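Local structure of Bse634I restriction endonuclease (Geobacillus stearothermophilus, 1KNV) at residues B[234-240]-B[271-277]; B[82-86]-B[280-284]; B[114-120]-B[182-188]. The protein is a type II restriction endonuclease of the PDDEXK clan that cuts double-stranded DNA at a specific sequence, probably with the help of metal ions. The contacts are given in a common frame with arbitrary orientation. Numbering follows the deposited sequence.

Interaction 1 (B[234-240]-B[271-277])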
loop_
_atom_site.group_PDB
_atom_site.type_symbol
_atom_site.label_atom_id
_atom_site.label_comp_id
_atom_site.label_asym_id
_atom_site.label_seq_id
_atom_site.Cartn_x
_atom_site.Cartn_y
_atom_site.Cartn_z
ATOM N N PHE B 234 -0.208 8.928 -15.812
ATOM C CA PHE B 234 -1.245 9.884 -16.144
ATOM C C PHE B 234 -0.883 11.205 -15.496
ATOM O O PHE B 234 -0.737 11.276 -14.277
ATOM C CB PHE B 234 -2.605 9.456 -15.634
ATOM C CG PHE B 234 -3.676 10.466 -15.904
ATOM C CD1 PHE B 234 -4.163 10.650 -17.191
ATOM C CD2 PHE B 234 -4.169 11.263 -14.878
ATOM C CE1 PHE B 234 -5.124 11.614 -17.453
ATOM C CE2 PHE B 234 -5.133 12.231 -15.126
ATOM C CZ PHE B 234 -5.612 12.407 -16.415
ATOM N N LYS B 235 -0.734 12.242 -16.316
ATOM C CA LYS B 235 -0.389 13.570 -15.829
ATOM C C LYS B 235 -1.585 14.501 -15.971
ATOM O O LYS B 235 -2.357 14.395 -16.916
ATOM C CB LYS B 235 0.768 14.134 -16.637
ATOM C CG LYS B 235 2.034 13.321 -16.574
ATOM C CD LYS B 235 2.850 13.682 -15.358
ATOM C CE LYS B 235 4.192 12.963 -15.365
ATOM N NZ LYS B 235 4.018 11.487 -15.214
ATOM N N TYR B 236 -1.728 15.424 -15.034
ATOM C CA TYR B 236 -2.815 16.378 -15.089
ATOM C C TYR B 236 -2.228 17.778 -15.082
ATOM O O TYR B 236 -1.342 18.084 -14.285
ATOM C CB TYR B 236 -3.756 16.179 -13.904
ATOM C CG TYR B 236 -4.897 17.160 -13.896
ATOM C CD1 TYR B 236 -4.855 18.296 -13.090
ATOM C CD2 TYR B 236 -6.000 16.985 -14.736
ATOM C CE1 TYR B 236 -5.881 19.240 -13.118
ATOM C CE2 TYR B 236 -7.027 17.922 -14.775
ATOM C CZ TYR B 236 -6.961 19.050 -13.964
ATOM O OH TYR B 236 -7.966 19.998 -14.007
ATOM N N TYR B 237 -2.724 18.624 -15.978
ATOM C CA TYR B 237 -2.228 19.994 -16.108
ATOM C C TYR B 237 -3.299 21.077 -16.007
ATOM O O TYR B 237 -4.492 20.833 -16.184
ATOM C CB TYR B 237 -1.532 20.171 -17.456
ATOM C CG TYR B 237 -0.385 19.232 -17.695
ATOM C CD1 TYR B 237 0.897 19.542 -17.252
ATOM C CD2 TYR B 237 -0.583 18.023 -18.353
ATOM C CE1 TYR B 237 1.958 18.668 -17.462
ATOM C CE2 TYR B 237 0.462 17.144 -18.567
ATOM C CZ TYR B 237 1.731 17.471 -18.121
ATOM O OH TYR B 237 2.769 16.607 -18.353
ATOM N N GLY B 238 -2.838 22.289 -15.736
ATOM C CA GLY B 238 -3.729 23.423 -15.670
ATOM C C GLY B 238 -3.243 24.426 -16.701
ATOM O O GLY B 238 -2.049 24.498 -16.988
ATOM N N ALA B 239 -4.170 25.174 -17.287
ATOM C CA ALA B 239 -3.844 26.207 -18.269
ATOM C C ALA B 239 -4.717 27.418 -17.940
ATOM O O ALA B 239 -5.946 27.323 -17.949
ATOM C CB ALA B 239 -4.137 25.723 -19.678
ATOM N N SER B 240 -4.079 28.544 -17.627
ATOM C CA SER B 240 -4.791 29.775 -17.294
ATOM C C SER B 240 -4.805 30.711 -18.491
ATOM O O SER B 240 -3.885 30.691 -19.311
ATOM C CB SER B 240 -4.111 30.479 -16.119
ATOM O OG SER B 240 -4.742 31.719 -15.840
ATOM N N VAL B 271 -1.236 18.723 -9.642
ATOM C CA VAL B 271 -1.222 19.348 -10.963
ATOM C C VAL B 271 0.225 19.365 -11.380
ATOM O O VAL B 271 1.028 20.086 -10.805
ATOM C CB VAL B 271 -1.752 20.799 -10.901
ATOM C CG1 VAL B 271 -1.948 21.360 -12.303
ATOM C CG2 VAL B 271 -3.071 20.835 -10.155
ATOM N N ASP B 272 0.560 18.558 -12.373
ATOM C CA ASP B 272 1.932 18.455 -12.843
ATOM C C ASP B 272 2.568 19.752 -13.341
ATOM O O ASP B 272 3.773 19.953 -13.200
ATOM C CB ASP B 272 1.995 17.378 -13.906
ATOM C CG ASP B 272 1.771 16.017 -13.318
ATOM O OD1 ASP B 272 2.698 15.531 -12.645
ATOM O OD2 ASP B 272 0.673 15.447 -13.495
ATOM N N ASP B 273 1.777 20.627 -13.941
ATOM C CA ASP B 273 2.318 21.891 -14.388
ATOM C C ASP B 273 1.174 22.812 -14.747
ATOM O O ASP B 273 0.039 22.371 -14.962
ATOM C CB ASP B 273 3.261 21.695 -15.576
ATOM C CG ASP B 273 4.288 22.822 -15.706
ATOM O OD1 ASP B 273 5.226 22.669 -16.513
ATOM O OD2 ASP B 273 4.170 23.858 -15.010
ATOM N N ILE B 274 1.478 24.103 -14.787
ATOM C CA ILE B 274 0.484 25.110 -15.089
ATOM C C ILE B 274 0.979 25.915 -16.279
ATOM O O ILE B 274 2.155 26.272 -16.358
ATOM C CB ILE B 274 0.246 26.015 -13.851
ATOM C CG1 ILE B 274 -0.685 27.169 -14.209
ATOM C CG2 ILE B 274 1.573 26.499 -13.296
ATOM C CD1 ILE B 274 -2.085 26.721 -14.525
ATOM N N PHE B 275 0.075 26.171 -17.215
ATOM C CA PHE B 275 0.409 26.906 -18.427
ATOM C C PHE B 275 -0.345 28.220 -18.493
ATOM O O PHE B 275 -1.374 28.398 -17.835
ATOM C CB PHE B 275 0.070 26.056 -19.656
ATOM C CG PHE B 275 0.857 24.773 -19.739
ATOM C CD1 PHE B 275 2.168 24.772 -20.213
ATOM C CD2 PHE B 275 0.294 23.565 -19.326
ATOM C CE1 PHE B 275 2.904 23.591 -20.275
ATOM C CE2 PHE B 275 1.019 22.383 -19.382
ATOM C CZ PHE B 275 2.326 22.393 -19.859
ATOM N N SER B 276 0.190 29.145 -19.280
ATOM C CA SER B 276 -0.426 30.445 -19.474
ATOM C C SER B 276 -0.707 30.540 -20.967
ATOM O O SER B 276 0.209 30.477 -21.783
ATOM C CB SER B 276 0.531 31.547 -19.040
ATOM O OG SER B 276 -0.083 32.817 -19.142
ATOM N N LEU B 277 -1.974 30.663 -21.329
ATOM C CA LEU B 277 -2.325 30.739 -22.736
ATOM C C LEU B 277 -2.718 32.154 -23.145
ATOM O O LEU B 277 -3.803 32.627 -22.812
ATOM C CB LEU B 277 -3.469 29.767 -23.036
ATOM C CG LEU B 277 -3.194 28.301 -22.693
ATOM C CD1 LEU B 277 -4.471 27.503 -22.838
ATOM C CD2 LEU B 277 -2.114 27.749 -23.602
#
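This is a parallel β-sheet contact, mostly buried, in which strand 273-276, outermost within the chain, pairs with strand 235-240 at one side of the mixed central sheet. The axes of the two short strand segments approach to 4.4 Å, with 23° between their directions. The backbone bonds alternate as expected of parallel strands: G238 N donates to D273 O (3.0 Å), F275 N to G238 O (2.7 Å), S240 N to F275 O (2.7 Å) and L277 N to S240 O (2.8 Å). Before the regular pairing, D272 has helical backbone angles, and its carboxylate appears to stand in for a main-chain carbonyl: Y236 N donates to D272 OD2 (2.9 Å), though OD2 is less certainly placed, while D272 N returns a bond to Y236 O (2.7 Å). K217 offsets the charge of D272 with a salt bridge.

Y237, A239 and F275 share the face covered by helix 281-291; Y237 CD1 meets F275 CE2 at 3.6 Å with the rings oblique, and the small A239 leaves room for L277, its CB lying 3.6 Å from L277 CD1. On the opposite face, G238 suits its place because a β-carbon there would crowd I274 CD1, and I274 continues onto L201, V244 and L252. Y236, on the same side, packs on helix 203-227, with its hydroxyl bonded to E212.

On its other edge strand 235-240 pairs with strand 191-198, bringing A239 beside L197 of the Ca(2+) site. The strands belong to a β-α-β unit through helix 246-251, part of the helix-flanked mixed sheet of the PDDEXK nuclease fold.

Interaction 2 (B[82-86]-B[280-284])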
loop_
_atom_site.group_PDB
_atom_site.type_symbol
_atom_site.label_atom_id
_atom_site.label_comp_id
_atom_site.label_asym_id
_atom_site.label_seq_id
_atom_site.Cartn_x
_atom_site.Cartn_y
_atom_site.Cartn_z
ATOM N N MET B 82 -11.941 27.381 -29.968
ATOM C CA MET B 82 -10.564 27.750 -30.304
ATOM C C MET B 82 -9.561 26.693 -29.853
ATOM O O MET B 82 -8.668 26.301 -30.613
ATOM C CB MET B 82 -10.222 29.102 -29.681
ATOM C CG MET B 82 -10.934 30.248 -30.370
ATOM S SD MET B 82 -10.669 31.837 -29.597
ATOM C CE MET B 82 -11.705 32.868 -30.666
ATOM N N ILE B 83 -9.711 26.251 -28.609
ATOM C CA ILE B 83 -8.855 25.219 -28.048
ATOM C C ILE B 83 -8.977 23.951 -28.908
ATOM O O ILE B 83 -7.975 23.396 -29.362
ATOM C CB ILE B 83 -9.273 24.904 -26.590
ATOM C CG1 ILE B 83 -8.832 26.042 -25.680
ATOM C CG2 ILE B 83 -8.644 23.607 -26.114
ATOM C CD1 ILE B 83 -7.334 26.277 -25.696
ATOM N N ALA B 84 -10.213 23.509 -29.132
ATOM C CA ALA B 84 -10.471 22.314 -29.920
ATOM C C ALA B 84 -9.862 22.370 -31.319
ATOM O O ALA B 84 -9.230 21.413 -31.758
ATOM C CB ALA B 84 -11.972 22.070 -30.016
ATOM N N ILE B 85 -10.055 23.481 -32.024
ATOM C CA ILE B 85 -9.525 23.627 -33.382
ATOM C C ILE B 85 -7.998 23.621 -33.393
ATOM O O ILE B 85 -7.369 22.940 -34.207
ATOM C CB ILE B 85 -10.023 24.947 -34.034
ATOM C CG1 ILE B 85 -11.541 24.905 -34.194
ATOM C CG2 ILE B 85 -9.345 25.167 -35.391
ATOM C CD1 ILE B 85 -12.026 23.773 -35.049
ATOM N N GLN B 86 -7.404 24.388 -32.488
ATOM C CA GLN B 86 -5.960 24.463 -32.425
ATOM C C GLN B 86 -5.414 23.065 -32.176
ATOM O O GLN B 86 -4.509 22.616 -32.875
ATOM C CB GLN B 86 -5.523 25.429 -31.316
ATOM C CG GLN B 86 -4.035 25.795 -31.347
ATOM C CD GLN B 86 -3.617 26.625 -32.570
ATOM O OE1 GLN B 86 -2.428 26.803 -32.821
ATOM N NE2 GLN B 86 -4.590 27.133 -33.323
ATOM N N PHE B 280 -2.270 31.751 -29.567
ATOM C CA PHE B 280 -2.561 30.407 -30.015
ATOM C C PHE B 280 -1.295 29.582 -30.035
ATOM O O PHE B 280 -1.335 28.362 -29.925
ATOM C CB PHE B 280 -3.199 30.443 -31.391
ATOM C CG PHE B 280 -4.592 30.926 -31.355
ATOM C CD1 PHE B 280 -4.858 32.281 -31.231
ATOM C CD2 PHE B 280 -5.645 30.024 -31.327
ATOM C CE1 PHE B 280 -6.157 32.738 -31.071
ATOM C CE2 PHE B 280 -6.944 30.457 -31.168
ATOM C CZ PHE B 280 -7.205 31.823 -31.039
ATOM N N GLU B 281 -0.160 30.246 -30.169
ATOM C CA GLU B 281 1.091 29.521 -30.176
ATOM C C GLU B 281 1.321 28.926 -28.788
ATOM O O GLU B 281 1.961 27.880 -28.659
ATOM C CB GLU B 281 2.248 30.447 -30.550
ATOM C CG GLU B 281 3.601 29.770 -30.460
ATOM C CD GLU B 281 4.724 30.654 -30.951
ATOM O OE1 GLU B 281 4.724 31.855 -30.612
ATOM O OE2 GLU B 281 5.612 30.145 -31.666
ATOM N N ASP B 282 0.806 29.596 -27.754
ATOM C CA ASP B 282 0.966 29.106 -26.381
ATOM C C ASP B 282 0.258 27.767 -26.179
ATOM O O ASP B 282 0.584 27.021 -25.254
ATOM C CB ASP B 282 0.413 30.105 -25.359
ATOM C CG ASP B 282 1.266 31.347 -25.229
ATOM O OD1 ASP B 282 2.484 31.281 -25.525
ATOM O OD2 ASP B 282 0.713 32.385 -24.803
ATOM N N ILE B 283 -0.722 27.483 -27.034
ATOM C CA ILE B 283 -1.469 26.238 -26.974
ATOM C C ILE B 283 -0.562 25.127 -27.487
ATOM O O ILE B 283 -0.481 24.056 -26.889
ATOM C CB ILE B 283 -2.738 26.303 -27.858
ATOM C CG1 ILE B 283 -3.697 27.374 -27.330
ATOM C CG2 ILE B 283 -3.415 24.943 -27.892
ATOM C CD1 ILE B 283 -4.934 27.588 -28.205
ATOM N N ASP B 284 0.113 25.393 -28.607
ATOM C CA ASP B 284 1.037 24.431 -29.207
ATOM C C ASP B 284 2.194 24.139 -28.253
ATOM O O ASP B 284 2.624 22.997 -28.112
ATOM C CB ASP B 284 1.638 24.971 -30.510
ATOM C CG ASP B 284 0.621 25.141 -31.611
ATOM O OD1 ASP B 284 -0.509 24.627 -31.485
ATOM O OD2 ASP B 284 0.978 25.789 -32.620
HETATM O O HOH W 1 -2.044 23.954 -33.814
#
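Residues 82-86 are helical and 280-284 cover the start of helix 281-291; the nearest CA atoms, of Q86 and F280, are 7.3 Å apart, so side chains fill the gap. Residues 82-86 form one turn inside helix 68-93, closed by Q86 N to M82 O at 3.0 Å. In 280-284, I283 N reaches F280 O at 3.1 Å. Helical spacing then sets the contact residues: the CA-to-CB bonds of M82 and Q86 point toward 280-284, and I83 starts away from it but its end swings in; F280, I283 and D284 answer them, while A84 and I85 turn to helix 169-176.

M82 extends its flexible thioether to the edge of the F280 ring, with SD 3.8 Å from CZ of F280 and 5.0 Å from the ring centroid, a Met-aromatic contact. Helix 43-60 packs on both residues. I83 and I283 meet through their methyl tips, I83 CD1 to I283 CD1 at 3.7 Å, a fit of branched apolar chains suited to a buried seam. Q86 has the most surface covered by the other segment; its aliphatic part lies on I283, Q86 CG to I283 CG2 at 3.6 Å, so a polar residue still joins the packing. Water 1 lies 3.0 Å from Q86 O and 2.9 Å from D284 OD1 and may link the two. K93, on helix 68-93, forms a salt bridge with D284.

The contact packs the C-terminal helix 281-291 against helix 68-93 beside the central sheet of the PDDEXK fold, with I83 also near L197 of the Ca(2+) site.

Interaction 3 (B[114-120]-B[182-188])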
loop_
_atom_site.group_PDB
_atom_site.type_symbol
_atom_site.label_atom_id
_atom_site.label_comp_id
_atom_site.label_asym_id
_atom_site.label_seq_id
_atom_site.Cartn_x
_atom_site.Cartn_y
_atom_site.Cartn_z
ATOM N N LYS B 114 -16.604 7.306 -20.007
ATOM C CA LYS B 114 -17.276 6.490 -21.001
ATOM C C LYS B 114 -16.390 6.192 -22.203
ATOM O O LYS B 114 -16.775 5.418 -23.075
ATOM C CB LYS B 114 -18.571 7.179 -21.435
ATOM C CG LYS B 114 -19.611 7.212 -20.323
ATOM C CD LYS B 114 -20.665 8.277 -20.537
ATOM C CE LYS B 114 -21.518 7.971 -21.735
ATOM N NZ LYS B 114 -22.519 9.052 -21.965
ATOM N N ILE B 115 -15.204 6.797 -22.267
ATOM C CA ILE B 115 -14.308 6.513 -23.387
ATOM C C ILE B 115 -13.543 5.225 -23.104
ATOM O O ILE B 115 -12.974 4.611 -24.003
ATOM C CB ILE B 115 -13.284 7.659 -23.657
ATOM C CG1 ILE B 115 -12.269 7.768 -22.518
ATOM C CG2 ILE B 115 -14.026 8.982 -23.844
ATOM C CD1 ILE B 115 -11.087 8.667 -22.866
ATOM N N PHE B 116 -13.545 4.816 -21.842
ATOM C CA PHE B 116 -12.864 3.602 -21.429
ATOM C C PHE B 116 -13.545 2.347 -21.950
ATOM O O PHE B 116 -14.762 2.327 -22.137
ATOM C CB PHE B 116 -12.817 3.540 -19.907
ATOM C CG PHE B 116 -11.805 4.456 -19.295
ATOM C CD1 PHE B 116 -11.992 4.947 -18.002
ATOM C CD2 PHE B 116 -10.643 4.787 -19.987
ATOM C CE1 PHE B 116 -11.030 5.757 -17.397
ATOM C CE2 PHE B 116 -9.677 5.589 -19.405
ATOM C CZ PHE B 116 -9.869 6.079 -18.100
ATOM N N ASP B 117 -12.757 1.298 -22.181
ATOM C CA ASP B 117 -13.318 0.041 -22.644
ATOM C C ASP B 117 -14.127 -0.596 -21.519
ATOM O O ASP B 117 -14.085 -0.162 -20.359
ATOM C CB ASP B 117 -12.213 -0.910 -23.149
ATOM C CG ASP B 117 -11.095 -1.150 -22.135
ATOM O OD1 ASP B 117 -10.001 -1.569 -22.567
ATOM O OD2 ASP B 117 -11.281 -0.952 -20.920
ATOM N N ASN B 118 -14.879 -1.624 -21.859
ATOM C CA ASN B 118 -15.710 -2.300 -20.883
ATOM C C ASN B 118 -14.961 -2.844 -19.658
ATOM O O ASN B 118 -15.413 -2.687 -18.524
ATOM C CB ASN B 118 -16.468 -3.430 -21.579
ATOM C CG ASN B 118 -17.327 -4.210 -20.630
ATOM O OD1 ASN B 118 -18.259 -3.670 -20.018
ATOM N ND2 ASN B 118 -17.018 -5.496 -20.488
ATOM N N GLU B 119 -13.823 -3.488 -19.887
ATOM C CA GLU B 119 -13.046 -4.064 -18.798
ATOM C C GLU B 119 -12.695 -3.031 -17.731
ATOM O O GLU B 119 -12.825 -3.291 -16.535
ATOM C CB GLU B 119 -11.774 -4.702 -19.362
ATOM C CG GLU B 119 -10.777 -5.178 -18.327
ATOM C CD GLU B 119 -9.559 -5.837 -18.956
ATOM O OE1 GLU B 119 -9.090 -5.371 -20.018
ATOM O OE2 GLU B 119 -9.052 -6.818 -18.378
ATOM N N THR B 120 -12.252 -1.857 -18.169
ATOM C CA THR B 120 -11.890 -0.783 -17.258
ATOM C C THR B 120 -13.103 -0.197 -16.527
ATOM O O THR B 120 -13.051 0.013 -15.318
ATOM C CB THR B 120 -11.157 0.332 -18.015
ATOM O OG1 THR B 120 -9.937 -0.197 -18.562
ATOM C CG2 THR B 120 -10.858 1.502 -17.080
ATOM N N ILE B 182 -14.567 7.722 -29.967
ATOM C CA ILE B 182 -13.788 6.783 -29.180
ATOM C C ILE B 182 -14.491 6.228 -27.959
ATOM O O ILE B 182 -13.864 5.540 -27.163
ATOM C CB ILE B 182 -12.463 7.409 -28.717
ATOM C CG1 ILE B 182 -12.743 8.561 -27.764
ATOM C CG2 ILE B 182 -11.664 7.912 -29.917
ATOM C CD1 ILE B 182 -11.492 9.126 -27.158
ATOM N N GLU B 183 -15.783 6.511 -27.804
ATOM C CA GLU B 183 -16.521 6.007 -26.655
ATOM C C GLU B 183 -16.422 4.488 -26.545
ATOM O O GLU B 183 -16.723 3.768 -27.498
ATOM C CB GLU B 183 -17.993 6.428 -26.731
ATOM C CG GLU B 183 -18.923 5.729 -25.713
ATOM C CD GLU B 183 -20.303 6.387 -25.607
ATOM O OE1 GLU B 183 -20.771 6.959 -26.620
ATOM O OE2 GLU B 183 -20.922 6.319 -24.516
ATOM N N GLY B 184 -15.976 4.026 -25.374
ATOM C CA GLY B 184 -15.839 2.608 -25.088
ATOM C C GLY B 184 -14.681 1.925 -25.769
ATOM O O GLY B 184 -14.549 0.713 -25.684
ATOM N N LYS B 185 -13.821 2.694 -26.415
ATOM C CA LYS B 185 -12.686 2.133 -27.145
ATOM C C LYS B 185 -11.298 2.343 -26.547
ATOM O O LYS B 185 -10.333 1.738 -27.005
ATOM C CB LYS B 185 -12.636 2.734 -28.552
ATOM C CG LYS B 185 -13.833 2.487 -29.461
ATOM C CD LYS B 185 -13.689 3.361 -30.711
ATOM C CE LYS B 185 -14.582 2.898 -31.846
ATOM N NZ LYS B 185 -16.004 2.795 -31.424
ATOM N N CYS B 186 -11.198 3.188 -25.529
ATOM C CA CYS B 186 -9.904 3.481 -24.933
ATOM C C CYS B 186 -9.416 2.558 -23.838
ATOM O O CYS B 186 -10.118 2.306 -22.868
ATOM C CB CYS B 186 -9.902 4.906 -24.400
ATOM S SG CYS B 186 -10.188 6.097 -25.676
ATOM N N LYS B 187 -8.192 2.068 -24.005
ATOM C CA LYS B 187 -7.576 1.210 -23.010
ATOM C C LYS B 187 -7.254 2.214 -21.912
ATOM O O LYS B 187 -6.850 3.342 -22.195
ATOM C CB LYS B 187 -6.284 0.591 -23.552
ATOM C CG LYS B 187 -6.486 -0.517 -24.582
ATOM C CD LYS B 187 -5.155 -0.955 -25.188
ATOM C CE LYS B 187 -4.112 -1.254 -24.100
ATOM N NZ LYS B 187 -2.841 -1.848 -24.640
ATOM N N TRP B 188 -7.443 1.813 -20.664
ATOM C CA TRP B 188 -7.207 2.706 -19.543
ATOM C C TRP B 188 -5.853 3.405 -19.562
ATOM O O TRP B 188 -5.772 4.586 -19.229
ATOM C CB TRP B 188 -7.364 1.947 -18.226
ATOM C CG TRP B 188 -6.201 1.101 -17.895
ATOM C CD1 TRP B 188 -5.911 -0.133 -18.395
ATOM C CD2 TRP B 188 -5.135 1.435 -16.997
ATOM N NE1 TRP B 188 -4.722 -0.591 -17.859
ATOM C CE2 TRP B 188 -4.228 0.358 -17.001
ATOM C CE3 TRP B 188 -4.856 2.549 -16.194
ATOM C CZ2 TRP B 188 -3.071 0.358 -16.228
ATOM C CZ3 TRP B 188 -3.710 2.545 -15.429
ATOM C CH2 TRP B 188 -2.833 1.462 -15.452
HETATM O O HOH W 2 -8.076 -1.451 -20.628
HETATM O O HOH W 3 -15.085 -2.473 -24.715
#
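The rotamers of D117, T120, I115 and F116 shape this meeting of the start of helix 118-131, with its preceding 3-10 turn, and the irregular loop 182-188. D117, the N-cap residue, with chi1 at p, folds its carboxylate back: D117 OD2 accepts a capping bond from T120 N (3.1 Å) and another bond from T120 OG1 (2.8 Å). The m rotamer of T120 places its hydroxyl there, where Y227 also bonds it. D117 OD1 binds water 2 (2.7 Å), which accepts weakly from W188 N (3.3 Å). I115, in the p rotamer, reaches C186, with I115 CD1 3.9 Å from C186 SG in the conformer given. F116, at m, swings its ring back until F116 CE2 is 3.8 Å from W188 CA. K114, kinked at chi3 (p), and extended E183 bring opposite charges near, K114 NZ to E183 OE2 4.1 Å, beyond a salt bridge.

Backbone bonds join the segments: G184 N to K114 O (2.8 Å), C186 N to I115 O (2.7 Å) and D117 N to C186 O (2.9 Å). G184 suits its positive phi of 74°. The chemistry implies a join held chiefly by main-chain bonds, apolar side chains beneath and charges at the solvent side.

Interactions 1 and 2 are buried and adjoin: strand 273-276 is followed, after a short connection, by helix 281-291, and L277 CD2 of the first lies 3.2 Å from D282 O of the second. Together they fix the C-terminal strand and helix, one to the central sheet and the other to helix 68-93, and both approach L197 of the Ca(2+) site. Interaction 3 stands apart, its centre about 24 Å and 26 Å from theirs, partly exposed and away from that site. Repeating backbone bonds dominate the sheet pairing, side-chain packing dominates between the helices, and the helix start 114-120 and the loop 182-188 combine a few backbone bonds with a helix cap and waters.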